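Side-chain contacts in ribonuclease VapC (Haemophilus influenzae, PDB 6NKL), which probably acts as the toxin of a toxin-antitoxin pair, a magnesium-dependent ribonuclease of the PIN-domain family: residues N16-K19 with I20-E23; T7-I10 with I11-K15. All blocks are in the same frame, centred on the assembly; numbering follows the deposited sequence.

Contact 2 (7-10 with 11-15) is the helix that follows the first strand of the PIN domain, and contact 1 (16-19 with 20-23) is the turn into the next helix. Contact 2 is largely buried, its centre about 10 Å from the centre of the chain, and pairs apolar side chains over four backbone hydrogen bonds. Contact 1, its centre about 17 Å out, lies at the surface: one proline-isoleucine pair faces inward while a lysine crosses a glutamate on the outside. The two share a seam, since the helices touch through Pro18 and Ile21. Both also meet the chain of another protein in the assembly.

Contact 1: N16-K19 with I20-E23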
ATOM      1  N   ASN B  16      17.427  17.417  10.844  1.00 45.06           N
ATOM      2  CA  ASN B  16      17.742  17.753  12.229  1.00 40.81           C
ATOM      3  C   ASN B  16      18.510  16.621  12.907  1.00 55.76           C
ATOM      4  O   ASN B  16      18.372  15.444  12.554  1.00 54.44           O
ATOM      5  CB  ASN B  16      16.477  18.046  13.042  1.00 44.78           C
ATOM      6  CG  ASN B  16      15.548  18.995  12.340  1.00 44.93           C
ATOM      7  OD1 ASN B  16      15.903  20.130  12.058  1.00 55.60           O
ATOM      8  ND2 ASN B  16      14.350  18.533  12.035  1.00 46.54           N
ATOM      9  N   ARG B  17      19.288  16.989  13.929  1.00 60.38           N
ATOM     10  CA  ARG B  17      20.130  16.054  14.681  1.00 49.13           C
ATOM     11  C   ARG B  17      19.811  16.169  16.169  1.00 54.98           C
ATOM     12  O   ARG B  17      20.664  16.554  16.976  1.00 52.72           O
ATOM     13  CB  ARG B  17      21.607  16.358  14.413  1.00 58.77           C
ATOM     14  CG  ARG B  17      22.436  15.178  13.936  1.00 62.85           C
ATOM     15  CD  ARG B  17      23.176  15.470  12.618  1.00 66.18           C
ATOM     16  NE  ARG B  17      24.622  15.495  12.815  1.00 61.98           N
ATOM     17  CZ  ARG B  17      25.531  15.330  11.856  1.00 58.61           C
ATOM     18  NH1 ARG B  17      25.172  15.104  10.595  1.00 70.59           N
ATOM     19  NH2 ARG B  17      26.812  15.373  12.171  1.00 55.00           N
ATOM     20  N   PRO B  18      18.586  15.850  16.575  1.00 56.44           N
ATOM     21  CA  PRO B  18      18.136  16.275  17.904  1.00 52.25           C
ATOM     22  C   PRO B  18      18.456  15.318  19.043  1.00 45.96           C
ATOM     23  O   PRO B  18      18.463  14.092  18.913  1.00 42.79           O
ATOM     24  CB  PRO B  18      16.618  16.409  17.715  1.00 58.93           C
ATOM     25  CG  PRO B  18      16.289  15.393  16.669  1.00 53.90           C
ATOM     26  CD  PRO B  18      17.517  15.160  15.823  1.00 57.40           C
ATOM     27  N   LYS B  19      18.702  15.926  20.202  1.00 48.87           N
ATOM     28  CA  LYS B  19      19.126  15.167  21.372  1.00 50.45           C
ATOM     29  C   LYS B  19      18.067  14.158  21.780  1.00 40.96           C
ATOM     30  O   LYS B  19      18.389  13.010  22.112  1.00 41.14           O
ATOM     31  CB  LYS B  19      19.432  16.133  22.516  1.00 48.08           C
ATOM     32  CG  LYS B  19      19.906  15.514  23.835  1.00 46.76           C
ATOM     33  CD  LYS B  19      19.706  16.545  24.940  1.00 51.28           C
ATOM     34  CE  LYS B  19      20.343  16.159  26.251  1.00 56.28           C
ATOM     35  NZ  LYS B  19      20.262  17.320  27.199  1.00 54.97           N
ATOM     36  N   ILE B  20      16.792  14.559  21.736  1.00 48.26           N
ATOM     37  CA  ILE B  20      15.708  13.674  22.173  1.00 48.58           C
ATOM     38  C   ILE B  20      15.822  12.314  21.476  1.00 41.25           C
ATOM     39  O   ILE B  20      15.651  11.264  22.103  1.00 35.91           O
ATOM     40  CB  ILE B  20      14.336  14.338  21.924  1.00 47.25           C
ATOM     41  CG1 ILE B  20      14.096  15.569  22.809  1.00 61.14           C
ATOM     42  CG2 ILE B  20      13.218  13.401  22.285  1.00 55.43           C
ATOM     43  CD1 ILE B  20      15.036  16.810  22.567  1.00 69.71           C
ATOM     44  N   ILE B  21      16.174  12.307  20.188  1.00 39.45           N
ATOM     45  CA  ILE B  21      16.245  11.046  19.448  1.00 44.62           C
ATOM     46  C   ILE B  21      17.445  10.213  19.874  1.00 41.16           C
ATOM     47  O   ILE B  21      17.369   8.983  19.929  1.00 40.59           O
ATOM     48  CB  ILE B  21      16.303  11.281  17.933  1.00 48.01           C
ATOM     49  CG1 ILE B  21      15.186  12.203  17.471  1.00 51.85           C
ATOM     50  CG2 ILE B  21      16.172   9.925  17.247  1.00 53.82           C
ATOM     51  CD1 ILE B  21      13.881  11.542  17.429  1.00 50.65           C
ATOM     52  N   ALA B  22      18.586  10.851  20.110  1.00 41.48           N
ATOM     53  CA  ALA B  22      19.741  10.113  20.612  1.00 44.26           C
ATOM     54  C   ALA B  22      19.386   9.388  21.896  1.00 35.79           C
ATOM     55  O   ALA B  22      19.720   8.215  22.086  1.00 40.63           O
ATOM     56  CB  ALA B  22      20.916  11.072  20.855  1.00 43.22           C
ATOM     57  N   GLU B  23      18.710  10.087  22.797  1.00 42.76           N
ATOM     58  CA  GLU B  23      18.324   9.481  24.059  1.00 46.57           C
ATOM     59  C   GLU B  23      17.383   8.305  23.832  1.00 42.80           C
ATOM     60  O   GLU B  23      17.573   7.225  24.407  1.00 48.25           O
ATOM     61  CB  GLU B  23      17.705  10.560  24.960  1.00 48.00           C
ATOM     62  CG  GLU B  23      18.711  11.712  25.235  1.00 54.05           C
ATOM     63  CD  GLU B  23      18.199  12.869  26.100  1.00 56.92           C
ATOM     64  OE1 GLU B  23      17.089  13.386  25.867  1.00 59.80           O
ATOM     65  OE2 GLU B  23      18.948  13.291  27.008  1.00 72.47           O
TER
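After Ile20, the second residue of helix 19-26, Ile21 makes the apolar contact: its CG1 lies 3.5 Å from Pro18 CG, a tight carbon pair in which the branch meets the CG corner of the proline ring at a slant. The first torsion of Ile21 sets CG1 beside the backbone N, on the side where the proline stands. Pro18 holds the N-cap position, and Pro18 O is shared by two weak bonds, from Ile21 N at 3.2 Å and from Ala22 N at 3.5 Å; the i+3 bond is bent to 132° at the hydrogen, the longer i+4 bond straighter at 163°. Ala22 CB rests 3.4 Å from Lys19 O. Glu23 N then donates to Lys19 O at 3.0 Å, nearly along the C=O axis, the first regular helical bond here. Above it the extended Lys19 chain, CG anti to the backbone N (chi1 -180°), passes obliquely over the face of the Glu23 carboxylate, with Lys19 CG almost directly above Glu23 CD at 3.9 Å. Lys19 CE comes to 3.3 Å from Glu23 OE2, whereas Lys19 NZ remains 4.2 Å from that oxygen, a separation beyond a salt bridge, so any attraction is probably modest. On the inner side, Pro18 packs on Tyr12 and Leu13 and Ile21 on Leu13, seating the start of helix 19-26 against helix 7-15.

Contact 2: T7-I10 with I11-K15; sequences TNII and IYLMK
Ile10 overlaps Met14 one turn on, its CG2 branch lying 3.5 Å from Met14 CE. A chi1 of -64° brings Met14 CG to 3.3 Å from Ile10 O, and the extended chain then delivers CE to Ile10 CG2. Thr7 and Ile11 repeat this spacing, with Thr7 CG2 3.9 Å from Ile11 CD1 at a slant. Ile9 reaches two partners: its CG1 is 4.3 Å from Leu13 CD1, and its CD1 approaches the Tyr12 ring obliquely, a long 4.5 Å from Tyr12 CD2. Beneath run alpha-helical i to i+4 bonds. Ile11 N to Thr7 O is nearly straight (170° at the hydrogen), but toward the C-terminal end the bonds bend, Met14 N to Ile10 O to 138°, and weak i to i+3 bonds from Met14 N to Ile11 O and Lys15 N to Tyr12 O join in. Asp6, a predicted magnesium ligand, accepts a bond from Ile9 N, tying the helix start to the probable metal site. Helix 7-15 follows strand 2-5, the middle strand of the parallel sheet, and lies against helix 38-49 through Ile10 on Thr40, Met14 on Leu44 and the hydroxyl of Thr7, hydrogen-bonded to Thr40 and Glu43.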
ATOM      1  N   THR B   7       7.507   7.831   7.478  1.00 29.74           N
ATOM      2  CA  THR B   7       8.183   8.707   6.522  1.00 28.98           C
ATOM      3  C   THR B   7       8.495  10.074   7.123  1.00 30.01           C
ATOM      4  O   THR B   7       9.534  10.659   6.817  1.00 30.39           O
ATOM      5  CB  THR B   7       7.302   8.859   5.286  1.00 31.62           C
ATOM      6  OG1 THR B   7       6.927   7.559   4.811  1.00 29.52           O
ATOM      7  CG2 THR B   7       8.019   9.645   4.198  1.00 31.99           C
ATOM      8  N   ASN B   8       7.602  10.609   7.965  1.00 29.65           N
ATOM      9  CA  ASN B   8       7.808  11.951   8.522  1.00 31.46           C
ATOM     10  C   ASN B   8       9.009  12.006   9.455  1.00 32.06           C
ATOM     11  O   ASN B   8       9.747  12.991   9.445  1.00 35.83           O
ATOM     12  CB  ASN B   8       6.571  12.438   9.286  1.00 34.98           C
ATOM     13  CG  ASN B   8       5.401  12.753   8.375  1.00 35.70           C
ATOM     14  OD1 ASN B   8       4.255  12.591   8.756  1.00 51.29           O
ATOM     15  ND2 ASN B   8       5.687  13.193   7.166  1.00 40.97           N
ATOM     16  N   ILE B   9       9.215  10.976  10.281  1.00 32.61           N
ATOM     17  CA  ILE B   9      10.340  11.010  11.209  1.00 31.96           C
ATOM     18  C   ILE B   9      11.651  10.871  10.457  1.00 31.55           C
ATOM     19  O   ILE B   9      12.670  11.438  10.863  1.00 32.44           O
ATOM     20  CB  ILE B   9      10.196   9.928  12.298  1.00 33.54           C
ATOM     21  CG1 ILE B   9      11.179  10.166  13.434  1.00 37.20           C
ATOM     22  CG2 ILE B   9      10.538   8.569  11.786  1.00 34.06           C
ATOM     23  CD1 ILE B   9      10.903  11.382  14.186  1.00 43.90           C
ATOM     24  N   ILE B  10      11.662  10.121   9.355  1.00 30.22           N
ATOM     25  CA  ILE B  10      12.877  10.016   8.551  1.00 31.80           C
ATOM     26  C   ILE B  10      13.227  11.353   7.899  1.00 28.15           C
ATOM     27  O   ILE B  10      14.397  11.741   7.845  1.00 35.61           O
ATOM     28  CB  ILE B  10      12.704   8.916   7.504  1.00 26.61           C
ATOM     29  CG1 ILE B  10      12.586   7.583   8.246  1.00 34.21           C
ATOM     30  CG2 ILE B  10      13.838   8.959   6.491  1.00 30.12           C
ATOM     31  CD1 ILE B  10      12.537   6.404   7.367  1.00 24.70           C
ATOM     32  N   ILE B  11      12.238  12.031   7.335  1.00 32.04           N
ATOM     33  CA  ILE B  11      12.440  13.371   6.793  1.00 35.39           C
ATOM     34  C   ILE B  11      12.965  14.299   7.879  1.00 31.07           C
ATOM     35  O   ILE B  11      13.947  15.025   7.691  1.00 38.75           O
ATOM     36  CB  ILE B  11      11.118  13.901   6.219  1.00 37.63           C
ATOM     37  CG1 ILE B  11      10.753  13.181   4.933  1.00 42.97           C
ATOM     38  CG2 ILE B  11      11.184  15.395   5.993  1.00 43.97           C
ATOM     39  CD1 ILE B  11       9.283  13.253   4.658  1.00 44.73           C
ATOM     40  N   TYR B  12      12.306  14.295   9.032  1.00 34.27           N
ATOM     41  CA  TYR B  12      12.768  15.106  10.153  1.00 39.58           C
ATOM     42  C   TYR B  12      14.232  14.845  10.455  1.00 36.51           C
ATOM     43  O   TYR B  12      15.005  15.775  10.697  1.00 42.98           O
ATOM     44  CB  TYR B  12      11.929  14.804  11.386  1.00 35.55           C
ATOM     45  CG  TYR B  12      12.266  15.673  12.573  1.00 39.74           C
ATOM     46  CD1 TYR B  12      11.713  16.938  12.710  1.00 36.90           C
ATOM     47  CD2 TYR B  12      13.126  15.233  13.551  1.00 41.33           C
ATOM     48  CE1 TYR B  12      11.991  17.717  13.784  1.00 41.21           C
ATOM     49  CE2 TYR B  12      13.408  16.011  14.635  1.00 43.25           C
ATOM     50  CZ  TYR B  12      12.844  17.255  14.749  1.00 43.26           C
ATOM     51  OH  TYR B  12      13.131  18.040  15.843  1.00 45.41           O
ATOM     52  N   LEU B  13      14.635  13.585  10.438  1.00 33.93           N
ATOM     53  CA  LEU B  13      15.999  13.244  10.821  1.00 35.24           C
ATOM     54  C   LEU B  13      17.004  13.630   9.752  1.00 38.43           C
ATOM     55  O   LEU B  13      18.182  13.786  10.059  1.00 32.89           O
ATOM     56  CB  LEU B  13      16.088  11.746  11.132  1.00 31.21           C
ATOM     57  CG  LEU B  13      15.484  11.426  12.484  1.00 33.33           C
ATOM     58  CD1 LEU B  13      15.383   9.956  12.625  1.00 32.57           C
ATOM     59  CD2 LEU B  13      16.350  12.031  13.565  1.00 42.88           C
ATOM     60  N   MET B  14      16.565  13.793   8.507  1.00 42.63           N
ATOM     61  CA  MET B  14      17.469  14.296   7.488  1.00 38.45           C
ATOM     62  C   MET B  14      17.745  15.774   7.683  1.00 40.54           C
ATOM     63  O   MET B  14      18.791  16.254   7.253  1.00 37.84           O
ATOM     64  CB  MET B  14      16.882  14.088   6.095  1.00 39.94           C
ATOM     65  CG  MET B  14      16.705  12.651   5.717  1.00 40.19           C
ATOM     66  SD  MET B  14      15.787  12.435   4.181  1.00 42.09           S
ATOM     67  CE  MET B  14      15.844  10.623   4.133  1.00 41.05           C
ATOM     68  N   LYS B  15      16.795  16.506   8.280  1.00 42.15           N
ATOM     69  CA  LYS B  15      16.888  17.945   8.483  1.00 48.32           C
ATOM     70  C   LYS B  15      17.358  18.346   9.886  1.00 50.93           C
ATOM     71  O   LYS B  15      17.603  19.532  10.110  1.00 49.78           O
ATOM     72  CB  LYS B  15      15.521  18.634   8.268  1.00 47.85           C
ATOM     73  CG  LYS B  15      14.699  18.277   7.043  1.00 51.71           C
ATOM     74  CD  LYS B  15      13.506  19.257   6.885  1.00 52.10           C
ATOM     75  CE  LYS B  15      12.310  18.625   6.155  1.00 61.25           C
ATOM     76  NZ  LYS B  15      11.560  19.505   5.182  1.00 79.86           N
TER